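Local structure of CarG (Serratia, 4O7J) at residues 18-23 with 45-50; 39-44 with 61-66; 112-117 with 124-129. The protein probably contributes to intrinsic carbapenem resistance in Serratia and is a structural homologue of lysozyme inhibitors. All coordinates share one frame; numbering follows the deposited sequence.

Interaction 1: 18-23 with 45-50; sequences DGLKDY and HRPDGG. With NA (sodium ion), chain C.
Asp22 carries CG anti to its carbonyl carbon (chi1 -46°), whereas His45 holds CG anti to the backbone N (chi1 -173°); the first sets the carboxylate between the sodium and the His45 backbone N, the second turns the imidazole toward Lys21 O. This happens at a sodium-binding loop whose D-x-N-x-D-G order resembles the calcium loops of EF hands, and Asp14 and Asn16 complete the ligand set. Both carboxylate oxygens of Asp22 bind the sodium. Its OD1 has a second duty, accepting the backbone N of His45 at 2.8 Å on the anti side, in a bond that is nearly straight (171°). Through these bonds one carboxylate ties the ion to the end of strand 37-45; the metal probably polarises it as well. His45 ND1 adds a bent bond to Lys21 O, 3.1 Å long, with the oxygen at the ring edge. Leu20 gives its carbonyl to sodium and lays CD1 3.8 Å from His45 O. Asp18 OD1, also a ligand, accepts from Leu20 N in an Asx turn. A water in the sodium's first shell, 2.2 Å from the ion, donates to Asp18 OD2. It also donates to His45 O, 2.7 Å from the water oxygen.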
loop_
_atom_site.group_PDB
_atom_site.type_symbol
_atom_site.label_atom_id
_atom_site.label_comp_id
_atom_site.label_asym_id
_atom_site.label_seq_id
_atom_site.Cartn_x
_atom_site.Cartn_y
_atom_site.Cartn_z
ATOM N N ASP A 18 18.975 -11.037 -0.941
ATOM C CA ASP A 18 20.066 -10.564 -1.747
ATOM C C ASP A 18 21.039 -9.607 -1.068
ATOM O O ASP A 18 21.813 -8.983 -1.722
ATOM C CB ASP A 18 19.557 -9.832 -2.947
ATOM C CG ASP A 18 18.845 -8.547 -2.585
ATOM O OD1 ASP A 18 18.679 -8.276 -1.389
ATOM O OD2 ASP A 18 18.516 -7.842 -3.535
ATOM N N GLY A 19 20.985 -9.466 0.214
ATOM C CA GLY A 19 21.847 -8.567 0.934
ATOM C C GLY A 19 21.385 -7.135 1.101
ATOM O O GLY A 19 22.019 -6.385 1.815
ATOM N N LEU A 20 20.336 -6.714 0.373
ATOM C CA LEU A 20 19.757 -5.380 0.550
ATOM C C LEU A 20 18.505 -5.479 1.410
ATOM O O LEU A 20 17.570 -6.208 1.047
ATOM C CB LEU A 20 19.402 -4.728 -0.785
ATOM C CG LEU A 20 20.545 -4.519 -1.822
ATOM C CD1 LEU A 20 19.986 -4.016 -3.156
ATOM C CD2 LEU A 20 21.573 -3.558 -1.285
ATOM N N LYS A 21 18.470 -4.706 2.495
ATOM C CA LYS A 21 17.293 -4.708 3.372
ATOM C C LYS A 21 16.084 -4.122 2.613
ATOM O O LYS A 21 16.159 -3.083 2.004
ATOM C CB LYS A 21 17.521 -3.939 4.679
ATOM C CG LYS A 21 18.612 -4.523 5.556
ATOM C CD LYS A 21 18.193 -5.748 6.357
ATOM C CE LYS A 21 19.297 -6.045 7.373
ATOM N NZ LYS A 21 19.643 -7.476 7.377
ATOM N N ASP A 22 14.989 -4.844 2.679
ATOM C CA ASP A 22 13.689 -4.422 2.194
ATOM C C ASP A 22 12.787 -3.963 3.305
ATOM O O ASP A 22 13.181 -4.020 4.491
ATOM C CB ASP A 22 13.108 -5.639 1.510
ATOM C CG ASP A 22 14.122 -6.306 0.614
ATOM O OD1 ASP A 22 14.702 -5.614 -0.249
ATOM O OD2 ASP A 22 14.388 -7.516 0.775
ATOM N N TYR A 23 11.575 -3.511 2.971
ATOM C CA TYR A 23 10.653 -3.051 4.018
ATOM C C TYR A 23 9.485 -3.974 4.064
ATOM O O TYR A 23 8.883 -4.324 2.985
ATOM C CB TYR A 23 10.035 -1.704 3.728
ATOM C CG TYR A 23 10.934 -0.509 3.575
ATOM C CD1 TYR A 23 12.152 -0.379 4.193
ATOM C CD2 TYR A 23 10.456 0.573 2.787
ATOM C CE1 TYR A 23 12.933 0.834 4.039
ATOM C CE2 TYR A 23 11.199 1.715 2.628
ATOM C CZ TYR A 23 12.425 1.849 3.258
ATOM O OH TYR A 23 13.023 3.060 3.014
ATOM N N HIS A 45 13.978 -3.501 -1.999
ATOM C CA HIS A 45 15.001 -2.476 -2.223
ATOM C C HIS A 45 15.719 -2.833 -3.558
ATOM O O HIS A 45 16.207 -3.947 -3.721
ATOM C CB HIS A 45 15.935 -2.528 -1.038
ATOM C CG HIS A 45 16.960 -1.437 -0.982
ATOM N ND1 HIS A 45 17.701 -1.187 0.158
ATOM C CD2 HIS A 45 17.370 -0.525 -1.896
ATOM C CE1 HIS A 45 18.508 -0.161 -0.051
ATOM N NE2 HIS A 45 18.341 0.247 -1.294
ATOM N N ARG A 46 15.798 -1.888 -4.482
ATOM C CA ARG A 46 16.458 -2.121 -5.760
ATOM C C ARG A 46 17.911 -1.667 -5.776
ATOM O O ARG A 46 18.278 -0.750 -5.069
ATOM C CB ARG A 46 15.745 -1.356 -6.877
ATOM C CG ARG A 46 14.281 -1.719 -7.068
ATOM C CD ARG A 46 13.546 -0.619 -7.827
ATOM N NE ARG A 46 14.265 -0.327 -9.044
ATOM C CZ ARG A 46 14.146 -0.993 -10.195
ATOM N NH1 ARG A 46 13.250 -1.970 -10.347
ATOM N NH2 ARG A 46 14.936 -0.653 -11.236
ATOM N N PRO A 47 18.729 -2.281 -6.623
ATOM C CA PRO A 47 20.139 -1.729 -6.665
ATOM C C PRO A 47 20.292 -0.248 -6.947
ATOM O O PRO A 47 21.244 0.367 -6.438
ATOM C CB PRO A 47 20.827 -2.553 -7.755
ATOM C CG PRO A 47 20.011 -3.791 -7.875
ATOM C CD PRO A 47 18.590 -3.520 -7.381
ATOM N N ASP A 48 19.383 0.345 -7.708
ATOM C CA ASP A 48 19.486 1.795 -8.019
ATOM C C ASP A 48 19.039 2.650 -6.859
ATOM O O ASP A 48 19.090 3.902 -6.952
ATOM C CB ASP A 48 18.750 2.141 -9.327
ATOM C CG ASP A 48 17.214 1.889 -9.283
ATOM O OD1 ASP A 48 16.599 1.657 -8.190
ATOM O OD2 ASP A 48 16.611 1.915 -10.396
ATOM N N GLY A 49 18.610 2.014 -5.755
ATOM C CA GLY A 49 18.184 2.778 -4.566
ATOM C C GLY A 49 16.660 2.967 -4.467
ATOM O O GLY A 49 16.169 3.447 -3.468
ATOM N N GLY A 50 15.941 2.678 -5.541
ATOM C CA GLY A 50 14.499 2.757 -5.583
ATOM C C GLY A 50 13.935 1.627 -4.730
ATOM O O GLY A 50 14.631 0.653 -4.455
HETATM NA NA NA C . 16.419 -7.476 -0.505
HETATM O O HOH W 1 16.496 -6.343 -2.418
#

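Interaction 2: 39-44 with 61-66; sequences GLTFFI and EFTWFD
Phe42 and Trp64 project from neighbouring backbones and cross at about a right angle, the phenyl plane standing 86° from that of the indole five-membered ring. Contact is made at one corner of each ring: Phe42 CE1 comes within 3.7 Å of Trp64 CD1, which lies at the edge of the phenyl ring and close to its plane. The same Trp64 CD1 also sits 3.5 Å from Leu40 O, which meets the indole at its edge. Beneath these side chains runs a short antiparallel pairing of strand 37-45 with strand 64-65, in which Leu40 and Trp64 form a hydrogen-bonded pair, Leu40 N reaching Trp64 O at 2.9 Å and Trp64 N returning a bond to Leu40 O.

Thr41 and Thr63 meet differently. Both place OG1 anti to the carbonyl carbon (chi1 -49° and -57°), and the two hydroxyls join in a hydrogen bond of 2.8 Å between Thr41 OG1 and Thr63 OG1. The methyl of Thr63 stays beside Thr41 OG1 (CG2 to OG1 3.3 Å) and also lies over one face of the Phe65 ring, offset toward its rim. Gly39 CA makes a CA-H...O contact with Trp64 O at 3.1 Å, while Thr63 CG2 and the Phe65 ring crowd close about it. Further along, a water bridges Phe42 N and Phe62 O. At the dimer interface Phe62 meets Phe65 of the second subunit, and Phe65 meets Phe62 of that subunit.

Every residue that touches across the contact is buried, and the polar atoms discussed here are met by paired backbone groups, a hydroxyl partner or a bound water. The chemistry thus implies that the aromatic groups can pack closely without stranding those polar atoms in an apolar interior.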
loop_
_atom_site.group_PDB
_atom_site.type_symbol
_atom_site.label_atom_id
_atom_site.label_comp_id
_atom_site.label_asym_id
_atom_site.label_seq_id
_atom_site.Cartn_x
_atom_site.Cartn_y
_atom_site.Cartn_z
ATOM N N GLY A 39 -2.663 -4.877 8.240
ATOM C CA GLY A 39 -2.182 -5.048 6.901
ATOM C C GLY A 39 -0.671 -5.060 6.763
ATOM O O GLY A 39 0.034 -4.335 7.505
ATOM N N LEU A 40 -0.174 -5.916 5.869
ATOM C CA LEU A 40 1.258 -5.950 5.551
ATOM C C LEU A 40 1.485 -5.366 4.127
ATOM O O LEU A 40 0.820 -5.792 3.162
ATOM C CB LEU A 40 1.721 -7.389 5.495
ATOM C CG LEU A 40 1.552 -8.125 6.803
ATOM C CD1 LEU A 40 1.934 -9.595 6.621
ATOM C CD2 LEU A 40 2.436 -7.528 7.880
ATOM N N THR A 41 2.454 -4.494 4.011
ATOM C CA THR A 41 2.859 -3.902 2.725
ATOM C C THR A 41 4.380 -4.180 2.550
ATOM O O THR A 41 5.147 -4.003 3.498
ATOM C CB THR A 41 2.517 -2.386 2.692
ATOM O OG1 THR A 41 1.161 -2.161 3.117
ATOM C CG2 THR A 41 2.652 -1.848 1.219
ATOM N N PHE A 42 4.777 -4.694 1.375
ATOM C CA PHE A 42 6.139 -5.136 1.050
ATOM C C PHE A 42 6.792 -4.235 0.031
ATOM O O PHE A 42 6.250 -3.957 -1.001
ATOM C CB PHE A 42 6.155 -6.558 0.543
ATOM C CG PHE A 42 5.648 -7.593 1.548
ATOM C CD1 PHE A 42 4.304 -7.888 1.590
ATOM C CD2 PHE A 42 6.515 -8.232 2.386
ATOM C CE1 PHE A 42 3.792 -8.763 2.505
ATOM C CE2 PHE A 42 6.039 -9.158 3.301
ATOM C CZ PHE A 42 4.669 -9.384 3.383
ATOM N N PHE A 43 8.009 -3.794 0.347
ATOM C CA PHE A 43 8.781 -2.976 -0.541
ATOM C C PHE A 43 10.167 -3.562 -0.678
ATOM O O PHE A 43 10.934 -3.524 0.311
ATOM C CB PHE A 43 8.910 -1.530 -0.028
ATOM C CG PHE A 43 7.607 -0.838 0.204
ATOM C CD1 PHE A 43 6.970 -0.952 1.399
ATOM C CD2 PHE A 43 7.086 0.053 -0.738
ATOM C CE1 PHE A 43 5.814 -0.297 1.632
ATOM C CE2 PHE A 43 5.883 0.694 -0.516
ATOM C CZ PHE A 43 5.221 0.493 0.663
ATOM N N ILE A 44 10.545 -3.881 -1.913
ATOM C CA ILE A 44 11.830 -4.530 -2.222
ATOM C C ILE A 44 12.864 -3.465 -2.644
ATOM O O ILE A 44 12.573 -2.577 -3.477
ATOM C CB ILE A 44 11.712 -5.515 -3.331
ATOM C CG1 ILE A 44 10.766 -6.660 -2.930
ATOM C CG2 ILE A 44 13.102 -6.061 -3.686
ATOM C CD1 ILE A 44 11.157 -7.387 -1.648
ATOM N N GLU A 61 -4.781 -4.888 -5.390
ATOM C CA GLU A 61 -4.287 -4.240 -4.165
ATOM C C GLU A 61 -2.771 -4.408 -3.956
ATOM O O GLU A 61 -2.148 -5.284 -4.543
ATOM C CB GLU A 61 -4.950 -4.873 -2.966
ATOM C CG GLU A 61 -6.434 -4.569 -2.765
ATOM C CD GLU A 61 -6.672 -3.341 -1.830
ATOM O OE1 GLU A 61 -5.747 -2.932 -1.037
ATOM O OE2 GLU A 61 -7.809 -2.805 -1.875
ATOM N N PHE A 62 -2.199 -3.564 -3.073
ATOM C CA PHE A 62 -0.793 -3.654 -2.730
ATOM C C PHE A 62 -0.520 -3.800 -1.222
ATOM O O PHE A 62 0.640 -3.829 -0.838
ATOM C CB PHE A 62 -0.017 -2.429 -3.268
ATOM C CG PHE A 62 0.165 -2.495 -4.781
ATOM C CD1 PHE A 62 -0.890 -2.193 -5.604
ATOM C CD2 PHE A 62 1.320 -2.943 -5.314
ATOM C CE1 PHE A 62 -0.745 -2.218 -6.985
ATOM C CE2 PHE A 62 1.482 -3.020 -6.696
ATOM C CZ PHE A 62 0.434 -2.686 -7.520
ATOM N N THR A 63 -1.590 -3.837 -0.439
ATOM C CA THR A 63 -1.503 -4.232 1.001
ATOM C C THR A 63 -2.335 -5.495 1.249
ATOM O O THR A 63 -3.514 -5.557 0.851
ATOM C CB THR A 63 -1.950 -3.028 1.856
ATOM O OG1 THR A 63 -1.120 -1.933 1.533
ATOM C CG2 THR A 63 -1.896 -3.316 3.313
ATOM N N TRP A 64 -1.742 -6.451 1.971
ATOM C CA TRP A 64 -2.375 -7.655 2.424
ATOM C C TRP A 64 -3.097 -7.429 3.749
ATOM O O TRP A 64 -2.459 -7.222 4.764
ATOM C CB TRP A 64 -1.359 -8.809 2.620
ATOM C CG TRP A 64 -0.576 -9.183 1.421
ATOM C CD1 TRP A 64 0.460 -8.485 0.883
ATOM C CD2 TRP A 64 -0.716 -10.362 0.633
ATOM N NE1 TRP A 64 0.935 -9.105 -0.222
ATOM C CE2 TRP A 64 0.212 -10.259 -0.433
ATOM C CE3 TRP A 64 -1.559 -11.506 0.709
ATOM C CZ2 TRP A 64 0.424 -11.304 -1.350
ATOM C CZ3 TRP A 64 -1.426 -12.488 -0.295
ATOM C CH2 TRP A 64 -0.431 -12.396 -1.289
ATOM N N PHE A 65 -4.437 -7.475 3.728
ATOM C CA PHE A 65 -5.213 -7.201 4.897
ATOM C C PHE A 65 -5.823 -8.478 5.478
ATOM O O PHE A 65 -6.227 -9.418 4.728
ATOM C CB PHE A 65 -6.345 -6.213 4.573
ATOM C CG PHE A 65 -5.905 -4.788 4.434
ATOM C CD1 PHE A 65 -5.568 -4.027 5.519
ATOM C CD2 PHE A 65 -5.872 -4.222 3.182
ATOM C CE1 PHE A 65 -5.229 -2.709 5.391
ATOM C CE2 PHE A 65 -5.476 -2.893 3.025
ATOM C CZ PHE A 65 -5.175 -2.149 4.133
ATOM N N ASP A 66 -5.956 -8.477 6.774
ATOM C CA ASP A 66 -6.827 -9.427 7.444
ATOM C C ASP A 66 -8.288 -9.023 7.249
ATOM O O ASP A 66 -8.571 -7.867 6.853
ATOM C CB ASP A 66 -6.404 -9.678 8.895
ATOM C CG ASP A 66 -6.906 -8.620 9.871
ATOM O OD1 ASP A 66 -7.963 -7.987 9.664
ATOM O OD2 ASP A 66 -6.179 -8.387 10.865
HETATM O O HOH W 2 2.940 -5.298 -0.709
#

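Interaction 3: 112-117 with 124-129; sequences YRFKVS and PLYEWS
Trp128 and Tyr112 press together at their roots, Trp128 CB lying 3.7 Å from Tyr112 CB, while the indole reaches the facing backbone, its CZ3 3.7 Å from Phe114 N. On the same side of the strands, Phe114 has CG anti to its backbone N (chi1 -173°), and its CZ approaches Tyr126 CD1 to 3.6 Å with the two ring planes 33° apart. Val116 extends this apolar row, its CG2 at the edge of the Tyr126 ring. The row is tight at Trp128 and Tyr126 and thins toward Val116, which is exposed. Ile44 touches both Phe114 and Tyr126, and Trp128 meets Phe42 edge-to-face.

The frame beneath is a beta hairpin made by strands 107-116 and 126-135, with Arg113 facing Ser129 and Lys115 facing Glu127 in hydrogen-bonded pairs. Ser129 N donates to Arg113 O at 2.8 Å, nearly straight at 177°.

The reverse side, bearing Arg113, Lys115, Glu127 and Ser129, is partly exposed and more loosely joined. Lys115 and Glu127 lie side by side, yet Lys115 NZ stays 4.4 Å from Glu127 OE2, beyond a salt bridge; any electrostatic attraction is probably weakened by solvent. The alkyl part of the lysine makes the closer approach, Lys115 CD lying 3.5 Å from Glu127 OE2. Ser129 CB lies 3.7 Å from the guanidinium plane of Arg113, over one face and toward its rim. Toward the hairpin tip, a water lies within hydrogen-bonding distance of Lys115 O and Pro124 O, though it cannot serve every nearby acceptor at once, and Ser117 O accepts from Asn32 of the second subunit.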
loop_
_atom_site.group_PDB
_atom_site.type_symbol
_atom_site.label_atom_id
_atom_site.label_comp_id
_atom_site.label_asym_id
_atom_site.label_seq_id
_atom_site.Cartn_x
_atom_site.Cartn_y
_atom_site.Cartn_z
ATOM N N TYR A 112 3.052 -18.702 0.046
ATOM C CA TYR A 112 3.667 -17.973 -1.060
ATOM C C TYR A 112 5.156 -17.863 -0.839
ATOM O O TYR A 112 5.618 -17.670 0.291
ATOM C CB TYR A 112 3.148 -16.556 -1.148
ATOM C CG TYR A 112 1.699 -16.403 -1.473
ATOM C CD1 TYR A 112 1.263 -16.421 -2.816
ATOM C CD2 TYR A 112 0.754 -16.350 -0.489
ATOM C CE1 TYR A 112 -0.089 -16.316 -3.113
ATOM C CE2 TYR A 112 -0.588 -16.249 -0.765
ATOM C CZ TYR A 112 -1.004 -16.236 -2.085
ATOM O OH TYR A 112 -2.310 -16.123 -2.358
ATOM N N ARG A 113 5.907 -17.991 -1.931
ATOM C CA ARG A 113 7.328 -17.796 -1.869
ATOM C C ARG A 113 7.667 -16.583 -2.735
ATOM O O ARG A 113 6.919 -16.204 -3.688
ATOM C CB ARG A 113 8.041 -19.082 -2.365
ATOM C CG ARG A 113 7.879 -19.225 -3.853
ATOM C CD ARG A 113 8.606 -20.383 -4.479
ATOM N NE ARG A 113 8.627 -20.147 -5.925
ATOM C CZ ARG A 113 7.590 -20.328 -6.740
ATOM N NH1 ARG A 113 6.414 -20.806 -6.285
ATOM N NH2 ARG A 113 7.756 -20.049 -8.041
ATOM N N PHE A 114 8.823 -16.012 -2.471
ATOM C CA PHE A 114 9.290 -14.866 -3.201
ATOM C C PHE A 114 9.731 -15.243 -4.617
ATOM O O PHE A 114 10.516 -16.194 -4.784
ATOM C CB PHE A 114 10.402 -14.217 -2.470
ATOM C CG PHE A 114 10.806 -12.951 -3.077
ATOM C CD1 PHE A 114 11.766 -12.912 -4.086
ATOM C CD2 PHE A 114 10.172 -11.780 -2.679
ATOM C CE1 PHE A 114 12.098 -11.701 -4.682
ATOM C CE2 PHE A 114 10.496 -10.594 -3.243
ATOM C CZ PHE A 114 11.460 -10.549 -4.252
ATOM N N LYS A 115 9.291 -14.484 -5.601
ATOM C CA LYS A 115 9.615 -14.784 -7.028
ATOM C C LYS A 115 9.970 -13.524 -7.818
ATOM O O LYS A 115 9.232 -12.508 -7.826
ATOM C CB LYS A 115 8.478 -15.509 -7.698
ATOM C CG LYS A 115 8.728 -15.846 -9.182
ATOM C CD LYS A 115 7.633 -16.638 -9.817
ATOM C CE LYS A 115 8.147 -17.254 -11.119
ATOM N NZ LYS A 115 7.001 -17.622 -11.994
ATOM N N VAL A 116 11.138 -13.565 -8.454
ATOM C CA VAL A 116 11.557 -12.479 -9.361
ATOM C C VAL A 116 11.358 -12.853 -10.816
ATOM O O VAL A 116 11.706 -13.982 -11.208
ATOM C CB VAL A 116 13.028 -12.166 -9.158
ATOM C CG1 VAL A 116 13.439 -10.912 -9.933
ATOM C CG2 VAL A 116 13.283 -11.959 -7.704
ATOM N N SER A 117 10.776 -11.954 -11.611
ATOM C CA SER A 117 10.429 -12.264 -13.023
ATOM C C SER A 117 11.044 -11.117 -13.822
ATOM O O SER A 117 10.471 -10.071 -13.946
ATOM C CB SER A 117 8.920 -12.387 -13.239
ATOM O OG SER A 117 8.301 -13.424 -12.460
ATOM N N PRO A 124 4.718 -8.716 -12.852
ATOM C CA PRO A 124 5.436 -8.037 -11.742
ATOM C C PRO A 124 6.850 -8.576 -11.599
ATOM O O PRO A 124 7.066 -9.790 -11.611
ATOM C CB PRO A 124 4.601 -8.381 -10.518
ATOM C CG PRO A 124 3.255 -8.750 -11.073
ATOM C CD PRO A 124 3.500 -9.401 -12.390
ATOM N N LEU A 125 7.807 -7.647 -11.499
ATOM C CA LEU A 125 9.183 -7.981 -11.315
ATOM C C LEU A 125 9.366 -8.781 -10.018
ATOM O O LEU A 125 10.081 -9.821 -9.996
ATOM C CB LEU A 125 10.003 -6.717 -11.218
ATOM C CG LEU A 125 11.474 -6.901 -10.915
ATOM C CD1 LEU A 125 12.098 -7.843 -11.926
ATOM C CD2 LEU A 125 12.130 -5.544 -10.901
ATOM N N TYR A 126 8.696 -8.307 -8.956
ATOM C CA TYR A 126 8.748 -8.973 -7.626
ATOM C C TYR A 126 7.354 -9.303 -7.167
ATOM O O TYR A 126 6.466 -8.410 -7.088
ATOM C CB TYR A 126 9.380 -8.069 -6.575
ATOM C CG TYR A 126 10.758 -7.577 -6.923
ATOM C CD1 TYR A 126 11.832 -8.446 -7.089
ATOM C CD2 TYR A 126 10.986 -6.247 -7.081
ATOM C CE1 TYR A 126 13.101 -7.979 -7.372
ATOM C CE2 TYR A 126 12.220 -5.781 -7.442
ATOM C CZ TYR A 126 13.279 -6.652 -7.578
ATOM O OH TYR A 126 14.514 -6.169 -7.863
ATOM N N GLU A 127 7.110 -10.594 -6.889
ATOM C CA GLU A 127 5.785 -11.039 -6.423
ATOM C C GLU A 127 5.866 -12.207 -5.425
ATOM O O GLU A 127 6.876 -12.874 -5.324
ATOM C CB GLU A 127 4.863 -11.430 -7.601
ATOM C CG GLU A 127 5.274 -12.768 -8.141
ATOM C CD GLU A 127 4.679 -13.149 -9.507
ATOM O OE1 GLU A 127 3.909 -12.359 -10.113
ATOM O OE2 GLU A 127 5.056 -14.269 -9.950
ATOM N N TRP A 128 4.769 -12.418 -4.710
ATOM C CA TRP A 128 4.553 -13.587 -3.885
ATOM C C TRP A 128 3.838 -14.619 -4.785
ATOM O O TRP A 128 2.728 -14.394 -5.315
ATOM C CB TRP A 128 3.701 -13.238 -2.714
ATOM C CG TRP A 128 4.406 -12.440 -1.695
ATOM C CD1 TRP A 128 4.221 -11.152 -1.443
ATOM C CD2 TRP A 128 5.448 -12.900 -0.813
ATOM N NE1 TRP A 128 5.040 -10.750 -0.450
ATOM C CE2 TRP A 128 5.831 -11.785 -0.042
ATOM C CE3 TRP A 128 6.126 -14.111 -0.637
ATOM C CZ2 TRP A 128 6.779 -11.862 0.935
ATOM C CZ3 TRP A 128 7.100 -14.212 0.322
ATOM C CH2 TRP A 128 7.449 -13.071 1.115
ATOM N N SER A 129 4.528 -15.735 -5.022
ATOM C CA SER A 129 4.056 -16.723 -5.926
ATOM C C SER A 129 3.598 -17.923 -5.157
ATOM O O SER A 129 4.334 -18.463 -4.341
ATOM C CB SER A 129 5.193 -17.149 -6.889
ATOM O OG SER A 129 4.811 -18.240 -7.710
HETATM O O HOH W 3 7.734 -12.337 -10.254
#

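Interaction 2 is the core contact, wholly buried; interaction 3 is partly buried; interaction 1 lies at the surface. Interactions 1 and 2 share one sheet, where strands 22-29 and 37-45 are neighbours and Tyr23 N probably bonds to Phe43 O. Interaction 3 belongs to the second sheet and meets interaction 2 through side-chain packing, including Trp64 against Trp128. It also touches interaction 1, where Arg46 NH1 packs on Leu125 CD2. Ion coordination marks the surface loop, whereas interactions 2 and 3 both combine strand pairing with aromatic packing, the pairing being longer in the hairpin. All three touch the second subunit.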